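Local coordinates for protein aminoglycoside phosphotransferase (Alicyclobacillus acidocaldarius subsp. acidocaldarius, PDB 4PDY) that probably transfers a phosphate group from a nucleotide to a small-molecule acceptor, as a member of the kinase-like aminoglycoside phosphotransferase family whose own substrate is uncertain, at residues 58-62 against 242-246; 72-77 against 137-141; 222-226 against 251-255. All coordinates share one frame; numbering follows the deposited sequence. Where two conformers were deposited one is given.

Interaction 1 of 3, residues 58-62 against 242-246; sequences KRSSI and IDFEL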
loop_
_atom_site.group_PDB
_atom_site.type_symbol
_atom_site.label_atom_id
_atom_site.label_comp_id
_atom_site.label_asym_id
_atom_site.label_seq_id
_atom_site.Cartn_x
_atom_site.Cartn_y
_atom_site.Cartn_z
ATOM N N LYS A 58 15.219 11.502 -2.885
ATOM C CA LYS A 58 14.370 10.753 -3.789
ATOM C C LYS A 58 14.306 11.436 -5.153
ATOM O O LYS A 58 13.999 12.629 -5.228
ATOM C CB LYS A 58 12.959 10.675 -3.208
ATOM C CG LYS A 58 11.945 9.937 -4.102
ATOM C CD LYS A 58 12.256 8.454 -4.248
ATOM C CE LYS A 58 11.273 7.718 -5.159
ATOM N NZ LYS A 58 9.943 7.607 -4.518
ATOM N N ARG A 59 14.616 10.665 -6.190
ATOM C CA ARG A 59 14.360 11.034 -7.559
ATOM C C ARG A 59 12.940 10.557 -7.880
ATOM O O ARG A 59 12.636 9.355 -7.781
ATOM C CB ARG A 59 15.338 10.349 -8.488
ATOM C CG ARG A 59 15.110 10.670 -9.950
ATOM C CD ARG A 59 16.025 9.887 -10.868
ATOM N NE ARG A 59 17.384 10.437 -10.923
ATOM C CZ ARG A 59 18.498 9.856 -10.483
ATOM N NH1 ARG A 59 18.496 8.684 -9.858
ATOM N NH2 ARG A 59 19.647 10.485 -10.679
ATOM N N SER A 60 12.081 11.500 -8.245
ATOM C CA SER A 60 10.678 11.209 -8.499
ATOM C C SER A 60 10.265 11.751 -9.866
ATOM O O SER A 60 10.949 12.593 -10.451
ATOM C CB SER A 60 9.813 11.818 -7.386
ATOM O OG SER A 60 8.425 11.555 -7.579
ATOM N N SER A 61 9.155 11.238 -10.385
ATOM C CA SER A 61 8.527 11.804 -11.562
ATOM C C SER A 61 7.248 12.568 -11.213
ATOM O O SER A 61 6.561 13.027 -12.116
ATOM C CB SER A 61 8.305 10.719 -12.614
ATOM O OG SER A 61 9.552 10.388 -13.231
ATOM N N ILE A 62 6.966 12.788 -9.931
ATOM C CA ILE A 62 5.790 13.588 -9.581
ATOM C C ILE A 62 5.959 15.020 -10.053
ATOM O O ILE A 62 7.065 15.554 -10.145
ATOM C CB ILE A 62 5.414 13.585 -8.080
ATOM C CG1 ILE A 62 6.470 14.265 -7.204
ATOM C CG2 ILE A 62 5.102 12.182 -7.607
ATOM C CD1 ILE A 62 5.993 14.392 -5.769
ATOM N N ILE A 242 7.176 6.759 4.931
ATOM C CA ILE A 242 7.853 7.511 3.887
ATOM C C ILE A 242 7.125 7.281 2.545
ATOM O O ILE A 242 6.285 6.377 2.431
ATOM C CB ILE A 242 9.343 7.180 3.792
ATOM C CG1 ILE A 242 9.498 5.739 3.367
ATOM C CG2 ILE A 242 10.026 7.431 5.147
ATOM C CD1 ILE A 242 10.925 5.364 3.053
ATOM N N ASP A 243 7.469 8.093 1.563
ATOM C CA ASP A 243 6.902 8.002 0.206
ATOM C C ASP A 243 5.391 8.218 0.140
ATOM O O ASP A 243 4.650 7.249 0.056
ATOM C CB ASP A 243 7.265 6.682 -0.474
ATOM C CG ASP A 243 6.994 6.702 -1.966
ATOM O OD1 ASP A 243 6.486 7.721 -2.471
ATOM O OD2 ASP A 243 7.277 5.676 -2.618
ATOM N N PHE A 244 5.017 9.489 0.202
ATOM C CA PHE A 244 3.617 9.905 0.160
ATOM C C PHE A 244 3.179 10.237 -1.262
ATOM O O PHE A 244 2.180 10.906 -1.440
ATOM C CB PHE A 244 3.411 11.101 1.106
ATOM C CG PHE A 244 3.381 10.718 2.562
ATOM C CD1 PHE A 244 4.564 10.569 3.306
ATOM C CD2 PHE A 244 2.165 10.446 3.179
ATOM C CE1 PHE A 244 4.497 10.204 4.644
ATOM C CE2 PHE A 244 2.109 10.072 4.511
ATOM C CZ PHE A 244 3.265 9.955 5.234
ATOM N N GLU A 245 3.875 9.742 -2.273
ATOM C CA GLU A 245 3.608 10.134 -3.662
ATOM C C GLU A 245 2.263 9.620 -4.183
ATOM O O GLU A 245 1.724 10.198 -5.110
ATOM C CB GLU A 245 4.751 9.676 -4.566
ATOM C CG GLU A 245 6.062 10.342 -4.228
ATOM C CD GLU A 245 7.222 9.871 -5.069
ATOM O OE1 GLU A 245 7.015 9.308 -6.152
ATOM O OE2 GLU A 245 8.374 10.058 -4.610
ATOM N N LEU A 246 1.789 8.510 -3.638
ATOM C CA LEU A 246 0.470 7.985 -4.033
ATOM C C LEU A 246 -0.654 8.418 -3.100
ATOM O O LEU A 246 -1.818 8.074 -3.346
ATOM C CB LEU A 246 0.535 6.463 -4.115
ATOM C CG LEU A 246 1.480 5.894 -5.158
ATOM C CD1 LEU A 246 1.401 4.388 -5.186
ATOM C CD2 LEU A 246 1.186 6.470 -6.533
HETATM O O HOH W 1 7.879 9.002 -9.057
#
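Glu245 OE2 is gripped by two groups: Lys58 NZ, which donates to it at 2.9 Å in a salt bridge, and the hydroxyl of Tyr106 on strand 103-109, which also hydrogen-bonds to it. The lysine and glutamate side chains reach for each other from opposite directions. Glu245 runs out fully extended beyond CG (chi2 178°), whereas Lys58 bends twice along its chain. Its ammonium arrives above the carboxylate plane, 47° out of it, instead of within it. From there NZ also makes a long salt bridge to Asp243 OD2, at 3.8 Å, so that one lysine ties together two acidic groups of the same loop. The backbone amide of Glu245 also donates, weakly, to Asp243 OD1.

The other carboxylate oxygen faces the end of the strand. A water donates to Glu245 OE1 at 3.0 Å and accepts from Ser61 N, bridging the loop to the turn. In the conformer described, one of two deposited, Ser60 OG accepts from Ile62 N at 3.0 Å and forms an ST turn. Ile62 lies across the glutamate at about a right angle; its CG2 methyl meets OE1 of Glu245 at 3.7 Å and also touches the aliphatic CB and CG, while the residue rests on Cys67 and Met70 of helix 64-79.

A lysine on a central strand of the amino-terminal sheet, facing a loop that carries an Asp-Phe pair, is characteristic of the protein-kinase-like fold. Lys58 and Asp243 probably correspond to the strand lysine and metal-binding aspartate that border the nucleotide cleft in this superfamily.

Interaction 2 of 3, residues 72-77 against 137-141; sequences QCLRHA and ATRSF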
loop_
_atom_site.group_PDB
_atom_site.type_symbol
_atom_site.label_atom_id
_atom_site.label_comp_id
_atom_site.label_asym_id
_atom_site.label_seq_id
_atom_site.Cartn_x
_atom_site.Cartn_y
_atom_site.Cartn_z
ATOM N N GLN A 72 2.352 20.257 1.878
ATOM C CA GLN A 72 1.299 20.966 2.626
ATOM C C GLN A 72 0.373 20.044 3.404
ATOM O O GLN A 72 -0.051 20.379 4.507
ATOM C CB GLN A 72 0.467 21.894 1.734
ATOM C CG GLN A 72 1.206 23.114 1.226
ATOM C CD GLN A 72 1.722 24.007 2.335
ATOM O OE1 GLN A 72 0.960 24.487 3.178
ATOM N NE2 GLN A 72 3.022 24.233 2.338
ATOM N N CYS A 73 0.055 18.893 2.817
ATOM C CA CYS A 73 -0.726 17.884 3.496
ATOM C C CYS A 73 -0.050 17.427 4.773
ATOM O O CYS A 73 -0.679 17.357 5.828
ATOM C CB CYS A 73 -0.975 16.706 2.568
ATOM S SG CYS A 73 -1.948 15.457 3.392
ATOM N N LEU A 74 1.234 17.093 4.669
ATOM C CA LEU A 74 1.964 16.668 5.854
ATOM C C LEU A 74 2.098 17.773 6.877
ATOM O O LEU A 74 2.002 17.505 8.084
ATOM C CB LEU A 74 3.297 16.061 5.444
ATOM C CG LEU A 74 3.106 14.645 4.868
ATOM C CD1 LEU A 74 4.318 14.211 4.067
ATOM C CD2 LEU A 74 2.748 13.650 5.969
ATOM N N ARG A 75 2.310 19.012 6.456
ATOM C CA ARG A 75 2.385 20.075 7.446
ATOM C C ARG A 75 1.027 20.299 8.106
ATOM O O ARG A 75 0.957 20.604 9.300
ATOM C CB ARG A 75 2.943 21.348 6.839
ATOM C CG ARG A 75 4.456 21.276 6.715
ATOM C CD ARG A 75 5.072 22.563 6.222
ATOM N NE ARG A 75 6.448 22.380 5.759
ATOM C CZ ARG A 75 7.071 23.253 4.980
ATOM N NH1 ARG A 75 6.439 24.340 4.582
ATOM N NH2 ARG A 75 8.308 23.034 4.580
ATOM N N HIS A 76 -0.060 20.139 7.345
ATOM C CA HIS A 76 -1.383 20.204 7.965
ATOM C C HIS A 76 -1.555 19.103 9.020
ATOM O O HIS A 76 -1.965 19.354 10.166
ATOM C CB HIS A 76 -2.472 20.089 6.905
ATOM C CG HIS A 76 -3.826 19.952 7.504
ATOM N ND1 HIS A 76 -4.628 21.034 7.776
ATOM C CD2 HIS A 76 -4.479 18.868 7.984
ATOM C CE1 HIS A 76 -5.740 20.621 8.361
ATOM N NE2 HIS A 76 -5.660 19.314 8.514
ATOM N N ALA A 77 -1.219 17.886 8.636
ATOM C CA ALA A 77 -1.293 16.766 9.560
ATOM C C ALA A 77 -0.475 17.047 10.834
ATOM O O ALA A 77 -0.915 16.793 11.956
ATOM C CB ALA A 77 -0.819 15.493 8.867
ATOM N N ALA A 137 -5.602 12.937 10.944
ATOM C CA ALA A 137 -4.957 14.250 10.913
ATOM C C ALA A 137 -5.172 15.025 9.619
ATOM O O ALA A 137 -4.854 16.202 9.564
ATOM C CB ALA A 137 -3.458 14.118 11.180
ATOM N N THR A 138 -5.658 14.344 8.583
ATOM C CA THR A 138 -5.878 14.969 7.283
ATOM C C THR A 138 -7.357 15.097 6.904
ATOM O O THR A 138 -7.686 15.447 5.773
ATOM C CB THR A 138 -5.125 14.224 6.167
ATOM O OG1 THR A 138 -5.503 12.845 6.152
ATOM C CG2 THR A 138 -3.612 14.337 6.373
ATOM N N ARG A 139 -8.237 14.816 7.858
ATOM C CA ARG A 139 -9.676 14.965 7.626
ATOM C C ARG A 139 -9.948 16.376 7.131
ATOM O O ARG A 139 -9.385 17.349 7.619
ATOM C CB ARG A 139 -10.400 14.730 8.956
ATOM C CG ARG A 139 -11.908 14.694 8.899
ATOM C CD ARG A 139 -12.489 14.179 10.216
ATOM N NE ARG A 139 -12.478 12.712 10.298
ATOM C CZ ARG A 139 -13.512 11.913 10.007
ATOM N NH1 ARG A 139 -14.670 12.415 9.605
ATOM N NH2 ARG A 139 -13.387 10.596 10.106
ATOM N N SER A 140 -10.822 16.483 6.138
ATOM C CA SER A 140 -11.231 17.775 5.616
ATOM C C SER A 140 -10.141 18.547 4.860
ATOM O O SER A 140 -10.413 19.662 4.412
ATOM C CB SER A 140 -11.816 18.677 6.722
ATOM O OG SER A 140 -12.978 18.100 7.306
ATOM N N PHE A 141 -8.939 17.976 4.687
ATOM C CA PHE A 141 -7.849 18.699 4.025
ATOM C C PHE A 141 -7.886 18.423 2.532
ATOM O O PHE A 141 -7.708 17.280 2.109
ATOM C CB PHE A 141 -6.469 18.287 4.558
ATOM C CG PHE A 141 -5.334 19.037 3.892
ATOM C CD1 PHE A 141 -5.095 20.362 4.203
ATOM C CD2 PHE A 141 -4.600 18.462 2.868
ATOM C CE1 PHE A 141 -4.102 21.076 3.553
ATOM C CE2 PHE A 141 -3.612 19.167 2.201
ATOM C CZ PHE A 141 -3.350 20.479 2.559
HETATM O O HOH W 2 -7.697 17.892 9.689
#
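Phe141 and His76 carry most of this contact, sliding past each other in opposite directions so that each lays its CB over the other's ring. His76 CB lies 4.2 Å from the centroid of the Phe141 ring, and Phe141 CB approaches the imidazole face in the same CH-pi manner. The rings, their planes 31° apart, overlap obliquely, with Phe141 CD1 over the imidazole near its rim. Both side chains have CG anti to the backbone N (chi1 172° in His76, -179° in Phe141), which sends each out along the flank of the other.

A water and a carbonyl meet the far end of the imidazole. Water 2 sits in the ring plane 2.7 Å from His76 NE2 and donates to Arg139 O at 2.7 Å, with a weaker bond to Ala137 O. His76 CD2 also meets Ala137 O at the ring edge, 3.1 Å away. Deeper in, Phe141 CE2 presses against Cys73 CA at 3.4 Å, and Cys73 SG touches Thr138 CG2 at 3.6 Å. Ala77 CB and Ala137 CB meet at 3.8 Å. Were Phe141 an alanine, one face of the His76 ring would probably lose its partner and a gap would be likely to open beside Cys73.

The type II turn from Thr138 to Phe141, closed by Phe141 N bonding to Thr138 O, presents the phenylalanine to helix 64-79. Thr138 OG1 hydrogen-bonds to Phe134 O, in helix 121-137, and to the backbone of Trp221, whose indole reaches Phe141 O. The loop between helices 121-137 and 154-173 is thus joined to helix 64-79 on one side and to strand 221-222 on another.

Interaction 3 of 3, residues 222-226 against 251-255; sequences CHLDV and PRALD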
loop_
_atom_site.group_PDB
_atom_site.type_symbol
_atom_site.label_atom_id
_atom_site.label_comp_id
_atom_site.label_asym_id
_atom_site.label_seq_id
_atom_site.Cartn_x
_atom_site.Cartn_y
_atom_site.Cartn_z
ATOM N N CYS A 222 -5.483 8.642 2.498
ATOM C CA CYS A 222 -4.769 7.378 2.642
ATOM C C CYS A 222 -3.374 7.521 2.064
ATOM O O CYS A 222 -3.129 8.348 1.202
ATOM C CB CYS A 222 -5.493 6.218 1.938
ATOM S SG CYS A 222 -6.898 5.543 2.830
ATOM N N HIS A 223 -2.463 6.691 2.579
ATOM C CA HIS A 223 -1.097 6.649 2.087
ATOM C C HIS A 223 -1.000 5.921 0.739
ATOM O O HIS A 223 -0.324 6.370 -0.177
ATOM C CB HIS A 223 -0.229 5.961 3.139
ATOM C CG HIS A 223 1.213 5.836 2.759
ATOM N ND1 HIS A 223 1.693 4.762 2.050
ATOM C CD2 HIS A 223 2.277 6.632 3.014
ATOM C CE1 HIS A 223 3.006 4.892 1.899
ATOM N NE2 HIS A 223 3.368 6.026 2.452
ATOM N N LEU A 224 -1.684 4.779 0.633
ATOM C CA LEU A 224 -1.844 4.040 -0.635
ATOM C C LEU A 224 -0.562 3.458 -1.225
ATOM O O LEU A 224 -0.532 3.064 -2.380
ATOM C CB LEU A 224 -2.591 4.866 -1.678
ATOM C CG LEU A 224 -3.986 5.335 -1.230
ATOM C CD1 LEU A 224 -4.675 6.194 -2.280
ATOM C CD2 LEU A 224 -4.866 4.150 -0.850
ATOM N N ASP A 225 0.488 3.327 -0.408
ATOM C CA ASP A 225 1.649 2.542 -0.827
ATOM C C ASP A 225 2.219 1.830 0.389
ATOM O O ASP A 225 3.397 1.986 0.769
ATOM C CB ASP A 225 2.673 3.437 -1.506
ATOM C CG ASP A 225 3.662 2.663 -2.352
ATOM O OD1 ASP A 225 3.465 1.446 -2.592
ATOM O OD2 ASP A 225 4.646 3.290 -2.780
ATOM N N VAL A 226 1.377 1.006 0.978
ATOM C CA VAL A 226 1.626 0.373 2.256
ATOM C C VAL A 226 2.375 -0.923 2.051
ATOM O O VAL A 226 1.807 -2.017 2.026
ATOM C CB VAL A 226 0.307 0.151 3.019
ATOM C CG1 VAL A 226 0.570 -0.452 4.382
ATOM C CG2 VAL A 226 -0.446 1.478 3.133
ATOM N N PRO A 251 -11.149 6.564 1.092
ATOM C CA PRO A 251 -11.719 5.956 2.278
ATOM C C PRO A 251 -10.673 5.178 3.062
ATOM O O PRO A 251 -9.869 4.466 2.476
ATOM C CB PRO A 251 -12.792 5.027 1.712
ATOM C CG PRO A 251 -13.201 5.668 0.427
ATOM C CD PRO A 251 -11.900 6.204 -0.123
ATOM N N ARG A 252 -10.755 5.289 4.381
ATOM C CA ARG A 252 -9.831 4.628 5.282
ATOM C C ARG A 252 -9.740 3.125 5.051
ATOM O O ARG A 252 -8.672 2.519 5.219
ATOM C CB ARG A 252 -10.199 4.954 6.725
ATOM C CG ARG A 252 -9.148 4.549 7.724
ATOM C CD ARG A 252 -9.396 5.099 9.105
ATOM N NE ARG A 252 -10.483 4.380 9.783
ATOM C CZ ARG A 252 -10.595 4.242 11.101
ATOM N NH1 ARG A 252 -9.681 4.776 11.919
ATOM N NH2 ARG A 252 -11.597 3.540 11.617
ATOM N N ALA A 253 -10.836 2.500 4.655
ATOM C CA ALA A 253 -10.861 1.084 4.372
ATOM C C ALA A 253 -9.804 0.637 3.358
ATOM O O ALA A 253 -9.386 -0.532 3.369
ATOM C CB ALA A 253 -12.259 0.685 3.875
ATOM N N LEU A 254 -9.410 1.523 2.445
ATOM C CA LEU A 254 -8.390 1.137 1.467
ATOM C C LEU A 254 -7.041 0.836 2.123
ATOM O O LEU A 254 -6.487 -0.225 1.887
ATOM C CB LEU A 254 -8.221 2.190 0.397
ATOM C CG LEU A 254 -9.386 2.354 -0.590
ATOM C CD1 LEU A 254 -9.056 3.414 -1.622
ATOM C CD2 LEU A 254 -9.732 1.039 -1.272
ATOM N N ASP A 255 -6.558 1.733 2.972
ATOM C CA ASP A 255 -5.309 1.472 3.669
ATOM C C ASP A 255 -5.476 0.269 4.599
ATOM O O ASP A 255 -4.579 -0.569 4.705
ATOM C CB ASP A 255 -4.862 2.704 4.466
ATOM C CG ASP A 255 -3.961 3.689 3.669
ATOM O OD1 ASP A 255 -3.515 3.409 2.524
ATOM O OD2 ASP A 255 -3.740 4.799 4.229
#
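The carboxylate of Asp255 faces the backbone of the loop at His223 and Leu224 and takes one amide on each oxygen. His223 N donates to OD2 of Asp255 at 2.8 Å, and Leu224 N donates to OD1 of Asp255 at 3.0 Å. Both oxygens use their syn lone pairs, so the two bonds run side by side, at 158° and 156°, and hold the group against rotation. Since Asp255 lies in the first turn of helix 252-266, the helix end would probably help to stabilise its buried negative charge.

Apolar groups flank this bidentate grip. Leu224 crosses the aspartate at about a right angle, bringing CD2 to 3.7 Å from OD1 of Asp255 and to 4.1 Å from Leu254 CB. Val226 approaches more obliquely through CG2. Cys222 CB packs against Asp255 OD2 at 3.2 Å, while its SG, anti to its own carbonyl carbon, extends to the Pro251 carbonyl.

The His223 side chain turns the other way: its ND1 accepts from Asp225 N, which lies 31° out of the ring plane, and its NE2 hydrogen-bonds to Ile242 O. The His-Leu-Asp sequence is consistent with the catalytic-loop motif of kinase-like phosphotransferases. A helix aspartate binding the loop's backbone amides, as Asp255 does, recalls the one that anchors the same loop in protein kinases.

How the interactions relate
Three contacts, their centres 15 to 17 Å apart, illustrate how the parts of a kinase-like fold are tied together. Interaction 2 falls wholly within the span that interaction 1 bridges; interactions 1 and 3 alternate along the chain, since 242-246 comes between 222-226 and 251-255. Interaction 1 starts on strand 54-60, directly before the helix 64-79 used by interaction 2, and Phe244 CD1 touches Leu74 CD1 of that helix at 3.7 Å. The His223 ring couples interactions 3 and 1, whereas interactions 2 and 3 do not touch. The loops of Asp225 and Asp243 thus adjoin, probably at the cleft, and the loop of Asp243 lies near the bound histidine, which Ile242 touches.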